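Local coordinates for protein beta-L-arabinobiosidase (Bacteroides thetaiotaomicron, PDB 5MQR) that probably hydrolyses glycosidic bonds in plant pectin, as a beta-L-arabinobiosidase that may also have sialidase activity, at residues D384-V389 with I400-V405; Y782-E786 with Y849-A853. One frame throughout, in Å; residues are numbered along the deposited sequence.

How the contacts relate
The two contacts belong to different parts of one long chain. Contact 1 pairs two strands of a beta hairpin in the propeller region. Contact 2 joins two helices in the helical glycoside hydrolase region. Contact 1 is completed in sequence before contact 2 begins. Their centres are 63 Å apart, and their nearest atoms about 49 Å, so they do not touch. The bound species nearest contact 1 stand off from it: the side chain of R402 is about 9 Å from a HEPES buffer molecule, and that of V389 about 12 Å from a calcium ion. Both contacts combine an arginine-carboxylate pair with an aromatic ring.

Contact 1: D384-V389 with I400-V405; sequences DGDLWV and ISRIPV
R402 lies across W388, and its far end is taken by two aspartates. W388 and R402 face each other as a non-hydrogen-bonded pair of the antiparallel ladder. R402 CB sits over the six-membered ring of W388, 3.5 Å from its centroid and 6° off the normal, a CH-pi contact. R402 CG follows at 3.5 Å from W388 CZ2. The arginine can run along the ring because CG is anti to its backbone N (chi1 178°) and the chain stays extended to NE.

D386 takes the guanidinium. Its OD2 receives two weak bonds of a salt bridge, from R402 NE and R402 NH2, each 3.0 Å long. D384 adds a longer salt bridge, OD2 to R402 NE at 3.4 Å. The remaining nitrogen, NH1, bonds Y114 OH and A426 O. D386 OD1 accepts the backbone N of V405 at 3.0 Å (N-H...O 164°), from above the carboxylate plane. D386 therefore ties the loop after the second strand to the arginine.

W388 has a polar role too. Its NE1 donates to the syn lone pair of D384 OD2 at 3.1 Å, almost in the ring plane. D384 OD1 accepts D386 N in an Asx turn. With an alanine here instead of W388, R402 would probably lose the surface under its CB and CG, and D384 the indole N-H.

On the other sheet face L387 CD2 meets I403 CD1 at 3.8 Å. Backbone bonds close the hydrogen-bonded pairs L387-I403 and V389-S401. The second strand also bonds strand 52-57. An early strand beside a hairpin formed over 300 residues later is consistent with the closing blade of a beta-propeller.

Contact 2: Y782-E786 with Y849-A853; sequences YQRWE and YGMRA
The ring of Y849 turns its edge to the face of Y782. The planes stand at 86° and the centroids are 5.2 Å apart, a T-shaped pair. Y849 CE1 does the touching, 3.7 Å from Y782 CD1 and nearer the rim of the ring than its centre.

R852 reaches past the Y782 ring from the same helix as Y849. Its CD lies 3.6 Å from Y782 CE1, and its CB 3.6 Å from Y782 OH. The extended chain then brings the guanidinium to E786. The grip is side-on and double: NE to E786 OE2 at 2.8 Å, nearly straight at 171°, and NH2 to E786 OE1 at 3.0 Å. Each oxygen uses its syn lone pair. Carboxylate and guanidinium are nearly coplanar, although the two side chains cross at about a right angle. E786 has CG anti to its backbone N (chi1 -174°) and an extended chain, which carries the carboxylate across to the arginine.

R852 NH1 takes no part in this fork. It sits 3.6 Å above the plane of the Y849 ring, over its centre. Thus the arginine lies between the glutamate and a ring face.

Here the axes of 782-786 and 849-853 are 13.8 Å apart, so long side chains make the contact. Helix 820-839 touches both tyrosines, through M826, A830 and L833. The arrangement fits the helical barrel expected of this glycoside hydrolase region. Two bonds fix the guanidinium's rotation, and the charge of R852 is probably balanced by E786, while the T-shaped tyrosine pair adds an apolar contact beside the salt bridge.

Contact 1: D384-V389 with I400-V405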
ATOM      1  N   ASP A 384      -3.084 -18.077  -9.849  1.00 28.16           N
ATOM      2  CA  ASP A 384      -2.482 -17.278  -8.764  1.00 27.34           C
ATOM      3  C   ASP A 384      -2.912 -15.782  -8.769  1.00 26.75           C
ATOM      4  O   ASP A 384      -2.590 -15.036  -7.850  1.00 25.60           O
ATOM      5  CB  ASP A 384      -0.955 -17.420  -8.776  1.00 27.65           C
ATOM      6  CG  ASP A 384      -0.286 -16.822 -10.044  1.00 27.81           C
ATOM      7  OD1 ASP A 384      -0.937 -16.107 -10.838  1.00 27.19           O
ATOM      8  OD2 ASP A 384       0.922 -17.066 -10.240  1.00 28.24           O
ATOM      9  N   GLY A 385      -3.616 -15.357  -9.825  1.00 26.77           N
ATOM     10  CA  GLY A 385      -4.130 -13.994  -9.941  1.00 25.80           C
ATOM     11  C   GLY A 385      -3.093 -12.979 -10.407  1.00 24.80           C
ATOM     12  O   GLY A 385      -3.421 -11.792 -10.598  1.00 24.96           O
ATOM     13  N   ASP A 386      -1.864 -13.425 -10.623  1.00 23.68           N
ATOM     14  CA  ASP A 386      -0.765 -12.515 -10.862  1.00 23.81           C
ATOM     15  C   ASP A 386      -0.604 -12.242 -12.359  1.00 23.65           C
ATOM     16  O   ASP A 386      -1.295 -12.851 -13.202  1.00 23.95           O
ATOM     17  CB  ASP A 386       0.535 -13.087 -10.263  1.00 24.29           C
ATOM     18  CG  ASP A 386       0.487 -13.211  -8.744  1.00 24.90           C
ATOM     19  OD1 ASP A 386      -0.141 -12.389  -8.063  1.00 25.56           O
ATOM     20  OD2 ASP A 386       1.113 -14.132  -8.209  1.00 26.19           O
ATOM     21  N   LEU A 387       0.315 -11.321 -12.659  1.00 23.28           N
ATOM     22  CA  LEU A 387       0.616 -10.864 -14.012  1.00 23.45           C
ATOM     23  C   LEU A 387       1.829 -11.605 -14.549  1.00 23.53           C
ATOM     24  O   LEU A 387       2.928 -11.476 -13.981  1.00 24.01           O
ATOM     25  CB  LEU A 387       0.916  -9.367 -14.018  1.00 22.97           C
ATOM     26  CG  LEU A 387       1.498  -8.732 -15.293  1.00 22.87           C
ATOM     27  CD1 LEU A 387       0.566  -8.920 -16.467  1.00 23.06           C
ATOM     28  CD2 LEU A 387       1.744  -7.252 -15.069  1.00 22.37           C
ATOM     29  N   TRP A 388       1.635 -12.358 -15.635  1.00 22.86           N
ATOM     30  CA  TRP A 388       2.700 -13.118 -16.253  1.00 22.75           C
ATOM     31  C   TRP A 388       2.916 -12.594 -17.650  1.00 22.58           C
ATOM     32  O   TRP A 388       1.958 -12.478 -18.445  1.00 23.04           O
ATOM     33  CB  TRP A 388       2.337 -14.583 -16.309  1.00 23.22           C
ATOM     34  CG  TRP A 388       2.272 -15.267 -15.007  1.00 22.98           C
ATOM     35  CD1 TRP A 388       1.231 -15.274 -14.154  1.00 23.36           C
ATOM     36  CD2 TRP A 388       3.267 -16.112 -14.435  1.00 23.24           C
ATOM     37  NE1 TRP A 388       1.518 -16.050 -13.055  1.00 23.46           N
ATOM     38  CE2 TRP A 388       2.763 -16.584 -13.213  1.00 23.43           C
ATOM     39  CE3 TRP A 388       4.532 -16.520 -14.836  1.00 22.94           C
ATOM     40  CZ2 TRP A 388       3.485 -17.443 -12.390  1.00 23.69           C
ATOM     41  CZ3 TRP A 388       5.240 -17.369 -14.023  1.00 23.21           C
ATOM     42  CH2 TRP A 388       4.722 -17.819 -12.817  1.00 23.55           C
ATOM     43  N   VAL A 389       4.170 -12.267 -17.938  1.00 21.91           N
ATOM     44  CA  VAL A 389       4.555 -11.679 -19.205  1.00 22.15           C
ATOM     45  C   VAL A 389       5.738 -12.445 -19.763  1.00 21.75           C
ATOM     46  O   VAL A 389       6.739 -12.644 -19.065  1.00 20.99           O
ATOM     47  CB  VAL A 389       4.972 -10.190 -19.060  1.00 22.59           C
ATOM     48  CG1 VAL A 389       5.288  -9.598 -20.424  1.00 23.04           C
ATOM     49  CG2 VAL A 389       3.838  -9.373 -18.435  1.00 23.15           C
ATOM     50  N   ILE A 400      10.213 -15.718 -18.854  1.00 21.88           N
ATOM     51  CA  ILE A 400       8.910 -15.266 -18.362  1.00 22.54           C
ATOM     52  C   ILE A 400       9.123 -14.490 -17.043  1.00 22.29           C
ATOM     53  O   ILE A 400      10.084 -14.726 -16.341  1.00 21.73           O
ATOM     54  CB  ILE A 400       7.907 -16.456 -18.228  1.00 23.14           C
ATOM     55  CG1 ILE A 400       6.452 -15.979 -18.357  1.00 23.32           C
ATOM     56  CG2 ILE A 400       8.110 -17.251 -16.919  1.00 23.54           C
ATOM     57  CD1 ILE A 400       5.425 -17.104 -18.532  1.00 23.86           C
ATOM     58  N   SER A 401       8.249 -13.541 -16.742  1.00 22.78           N
ATOM     59  CA  SER A 401       8.270 -12.877 -15.446  1.00 23.38           C
ATOM     60  C   SER A 401       6.903 -12.954 -14.824  1.00 23.64           C
ATOM     61  O   SER A 401       5.891 -12.754 -15.486  1.00 23.12           O
ATOM     62  CB  SER A 401       8.728 -11.417 -15.537  1.00 23.72           C
ATOM     63  OG  SER A 401      10.152 -11.320 -15.525  1.00 24.20           O
ATOM     64  N   ARG A 402       6.892 -13.275 -13.541  1.00 24.55           N
ATOM     65  CA  ARG A 402       5.694 -13.220 -12.728  1.00 25.49           C
ATOM     66  C   ARG A 402       5.750 -11.939 -11.894  1.00 24.35           C
ATOM     67  O   ARG A 402       6.717 -11.706 -11.187  1.00 24.17           O
ATOM     68  CB  ARG A 402       5.646 -14.421 -11.814  1.00 26.83           C
ATOM     69  CG  ARG A 402       4.460 -14.434 -10.876  1.00 28.75           C
ATOM     70  CD  ARG A 402       4.831 -15.279  -9.686  1.00 31.03           C
ATOM     71  NE  ARG A 402       3.695 -15.584  -8.852  1.00 33.47           N
ATOM     72  CZ  ARG A 402       3.762 -16.173  -7.659  1.00 35.15           C
ATOM     73  NH1 ARG A 402       4.928 -16.497  -7.109  1.00 35.03           N
ATOM     74  NH2 ARG A 402       2.627 -16.408  -6.997  1.00 37.18           N
ATOM     75  N   ILE A 403       4.692 -11.151 -11.963  1.00 23.82           N
ATOM     76  CA  ILE A 403       4.571  -9.906 -11.205  1.00 24.03           C
ATOM     77  C   ILE A 403       3.353 -10.030 -10.275  1.00 24.21           C
ATOM     78  O   ILE A 403       2.229 -10.173 -10.763  1.00 24.43           O
ATOM     79  CB  ILE A 403       4.430  -8.712 -12.152  1.00 23.42           C
ATOM     80  CG1 ILE A 403       5.683  -8.632 -13.039  1.00 23.32           C
ATOM     81  CG2 ILE A 403       4.206  -7.428 -11.371  1.00 23.09           C
ATOM     82  CD1 ILE A 403       5.417  -8.107 -14.426  1.00 23.71           C
ATOM     83  N   PRO A 404       3.579 -10.020  -8.940  1.00 24.39           N
ATOM     84  CA  PRO A 404       2.432 -10.163  -8.021  1.00 25.15           C
ATOM     85  C   PRO A 404       1.414  -9.033  -8.127  1.00 24.55           C
ATOM     86  O   PRO A 404       1.796  -7.895  -8.342  1.00 24.41           O
ATOM     87  CB  PRO A 404       3.075 -10.198  -6.628  1.00 24.95           C
ATOM     88  CG  PRO A 404       4.443 -10.756  -6.901  1.00 25.30           C
ATOM     89  CD  PRO A 404       4.856 -10.134  -8.215  1.00 24.61           C
ATOM     90  N   VAL A 405       0.141  -9.406  -8.029  1.00 24.36           N
ATOM     91  CA  VAL A 405      -1.004  -8.512  -8.120  1.00 24.54           C
ATOM     92  C   VAL A 405      -1.823  -8.716  -6.836  1.00 24.47           C
ATOM     93  O   VAL A 405      -2.002  -9.862  -6.386  1.00 23.21           O
ATOM     94  CB  VAL A 405      -1.837  -8.833  -9.368  1.00 25.21           C
ATOM     95  CG1 VAL A 405      -3.108  -8.002  -9.447  1.00 25.43           C
ATOM     96  CG2 VAL A 405      -0.983  -8.610 -10.612  1.00 25.09           C
TER

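Contact 2: Y782-E786 with Y849-A853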
ATOM      1  N   TYR A 782     -13.055   8.735  43.692  1.00 30.13           N
ATOM      2  CA  TYR A 782     -14.477   8.412  43.573  1.00 30.15           C
ATOM      3  C   TYR A 782     -15.200   8.635  44.915  1.00 31.19           C
ATOM      4  O   TYR A 782     -16.221   9.319  44.975  1.00 30.65           O
ATOM      5  CB  TYR A 782     -14.672   6.968  43.103  1.00 29.94           C
ATOM      6  CG  TYR A 782     -16.107   6.659  42.787  1.00 30.23           C
ATOM      7  CD1 TYR A 782     -17.034   6.414  43.800  1.00 30.74           C
ATOM      8  CD2 TYR A 782     -16.557   6.631  41.469  1.00 29.64           C
ATOM      9  CE1 TYR A 782     -18.356   6.160  43.492  1.00 31.12           C
ATOM     10  CE2 TYR A 782     -17.877   6.363  41.164  1.00 29.70           C
ATOM     11  CZ  TYR A 782     -18.771   6.131  42.171  1.00 30.24           C
ATOM     12  OH  TYR A 782     -20.086   5.876  41.854  1.00 30.74           O
ATOM     13  N   GLN A 783     -14.648   8.065  45.980  1.00 32.38           N
ATOM     14  CA  GLN A 783     -15.268   8.122  47.298  1.00 34.12           C
ATOM     15  C   GLN A 783     -15.414   9.568  47.820  1.00 33.46           C
ATOM     16  O   GLN A 783     -16.385   9.864  48.527  1.00 33.20           O
ATOM     17  CB  GLN A 783     -14.520   7.219  48.303  1.00 36.18           C
ATOM     18  CG  GLN A 783     -14.739   5.722  48.063  1.00 38.10           C
ATOM     19  CD  GLN A 783     -13.894   4.840  48.985  1.00 40.78           C
ATOM     20  OE1 GLN A 783     -14.055   4.863  50.206  1.00 44.05           O
ATOM     21  NE2 GLN A 783     -12.997   4.055  48.409  1.00 41.71           N
ATOM     22  N   ARG A 784     -14.479  10.453  47.442  1.00 32.17           N
ATOM     23  CA  ARG A 784     -14.536  11.851  47.843  1.00 32.17           C
ATOM     24  C   ARG A 784     -15.763  12.500  47.206  1.00 31.33           C
ATOM     25  O   ARG A 784     -16.574  13.098  47.915  1.00 30.80           O
ATOM     26  CB  ARG A 784     -13.240  12.613  47.491  1.00 32.20           C
ATOM     27  CG  ARG A 784     -13.309  14.099  47.835  1.00 32.75           C
ATOM     28  CD  ARG A 784     -12.017  14.863  47.563  1.00 32.74           C
ATOM     29  NE  ARG A 784     -11.386  14.570  46.275  1.00 32.42           N
ATOM     30  CZ  ARG A 784     -11.846  14.949  45.078  1.00 32.33           C
ATOM     31  NH1 ARG A 784     -12.990  15.616  44.946  1.00 32.73           N
ATOM     32  NH2 ARG A 784     -11.165  14.631  43.986  1.00 31.90           N
ATOM     33  N   TRP A 785     -15.915  12.345  45.890  1.00 30.03           N
ATOM     34  CA  TRP A 785     -17.103  12.870  45.210  1.00 30.01           C
ATOM     35  C   TRP A 785     -18.410  12.310  45.782  1.00 30.62           C
ATOM     36  O   TRP A 785     -19.370  13.040  45.992  1.00 29.99           O
ATOM     37  CB  TRP A 785     -17.032  12.633  43.686  1.00 29.17           C
ATOM     38  CG  TRP A 785     -16.050  13.535  43.005  1.00 28.55           C
ATOM     39  CD1 TRP A 785     -14.933  13.161  42.306  1.00 28.41           C
ATOM     40  CD2 TRP A 785     -16.088  14.957  42.966  1.00 28.35           C
ATOM     41  NE1 TRP A 785     -14.265  14.278  41.833  1.00 27.81           N
ATOM     42  CE2 TRP A 785     -14.967  15.390  42.210  1.00 27.92           C
ATOM     43  CE3 TRP A 785     -16.974  15.916  43.479  1.00 28.72           C
ATOM     44  CZ2 TRP A 785     -14.694  16.735  41.973  1.00 27.79           C
ATOM     45  CZ3 TRP A 785     -16.700  17.280  43.249  1.00 28.84           C
ATOM     46  CH2 TRP A 785     -15.564  17.671  42.492  1.00 28.24           C
ATOM     47  N   GLU A 786     -18.430  11.006  46.009  1.00 31.60           N
ATOM     48  CA  GLU A 786     -19.571  10.317  46.612  1.00 33.21           C
ATOM     49  C   GLU A 786     -19.920  10.855  47.997  1.00 34.30           C
ATOM     50  O   GLU A 786     -21.073  11.016  48.321  1.00 34.37           O
ATOM     51  CB  GLU A 786     -19.276   8.816  46.715  1.00 33.54           C
ATOM     52  CG  GLU A 786     -20.435   7.964  47.190  1.00 34.34           C
ATOM     53  CD  GLU A 786     -20.083   6.498  47.115  1.00 34.84           C
ATOM     54  OE1 GLU A 786     -19.248   6.066  47.935  1.00 35.18           O
ATOM     55  OE2 GLU A 786     -20.612   5.793  46.216  1.00 34.62           O
ATOM     56  N   TYR A 849     -18.516  -1.465  42.815  1.00 30.92           N
ATOM     57  CA  TYR A 849     -18.601  -0.393  41.833  1.00 30.91           C
ATOM     58  C   TYR A 849     -19.599  -0.671  40.711  1.00 30.80           C
ATOM     59  O   TYR A 849     -20.150   0.271  40.167  1.00 30.18           O
ATOM     60  CB  TYR A 849     -17.213  -0.030  41.284  1.00 30.54           C
ATOM     61  CG  TYR A 849     -16.431   0.787  42.272  1.00 31.30           C
ATOM     62  CD1 TYR A 849     -16.599   2.162  42.339  1.00 31.76           C
ATOM     63  CD2 TYR A 849     -15.556   0.189  43.169  1.00 32.37           C
ATOM     64  CE1 TYR A 849     -15.895   2.934  43.261  1.00 32.53           C
ATOM     65  CE2 TYR A 849     -14.854   0.939  44.109  1.00 33.12           C
ATOM     66  CZ  TYR A 849     -15.022   2.312  44.150  1.00 33.26           C
ATOM     67  OH  TYR A 849     -14.329   3.062  45.068  1.00 34.46           O
ATOM     68  N   GLY A 850     -19.823  -1.938  40.366  1.00 31.39           N
ATOM     69  CA  GLY A 850     -20.863  -2.329  39.422  1.00 31.95           C
ATOM     70  C   GLY A 850     -22.252  -2.002  39.958  1.00 33.36           C
ATOM     71  O   GLY A 850     -23.107  -1.561  39.211  1.00 33.19           O
HETATM   72  N   MSE A 851     -22.470  -2.204  41.257  1.00 34.99           N
HETATM   73  CA  MSE A 851     -23.705  -1.780  41.924  1.00 36.59           C
HETATM   74  C   MSE A 851     -23.908  -0.293  41.873  1.00 35.64           C
HETATM   75  O   MSE A 851     -25.042   0.151  41.711  1.00 35.02           O
HETATM   76  CB  MSE A 851     -23.703  -2.086  43.411  1.00 39.06           C
HETATM   77  CG  MSE A 851     -23.866  -3.562  43.706  1.00 41.95           C
HETATM   78 SE   MSE A 851     -25.640  -4.246  43.202  1.00 45.70          SE
HETATM   79  CE  MSE A 851     -26.849  -2.991  44.138  1.00 45.75           C
ATOM     80  N   ARG A 852     -22.833   0.478  42.059  1.00 34.80           N
ATOM     81  CA  ARG A 852     -22.914   1.946  41.970  1.00 34.70           C
ATOM     82  C   ARG A 852     -23.292   2.403  40.567  1.00 33.56           C
ATOM     83  O   ARG A 852     -24.068   3.345  40.403  1.00 32.59           O
ATOM     84  CB  ARG A 852     -21.609   2.617  42.381  1.00 34.45           C
ATOM     85  CG  ARG A 852     -21.339   2.561  43.866  1.00 35.72           C
ATOM     86  CD  ARG A 852     -19.901   2.951  44.069  1.00 36.14           C
ATOM     87  NE  ARG A 852     -19.595   3.332  45.434  1.00 37.29           N
ATOM     88  CZ  ARG A 852     -18.795   2.680  46.279  1.00 38.94           C
ATOM     89  NH1 ARG A 852     -18.185   1.530  45.960  1.00 39.48           N
ATOM     90  NH2 ARG A 852     -18.611   3.192  47.493  1.00 39.87           N
ATOM     91  N   ALA A 853     -22.743   1.708  39.575  1.00 33.07           N
ATOM     92  CA  ALA A 853     -23.065   1.955  38.174  1.00 32.94           C
ATOM     93  C   ALA A 853     -24.534   1.635  37.873  1.00 33.66           C
ATOM     94  O   ALA A 853     -25.223   2.488  37.362  1.00 33.71           O
ATOM     95  CB  ALA A 853     -22.124   1.193  37.246  1.00 32.05           C
TER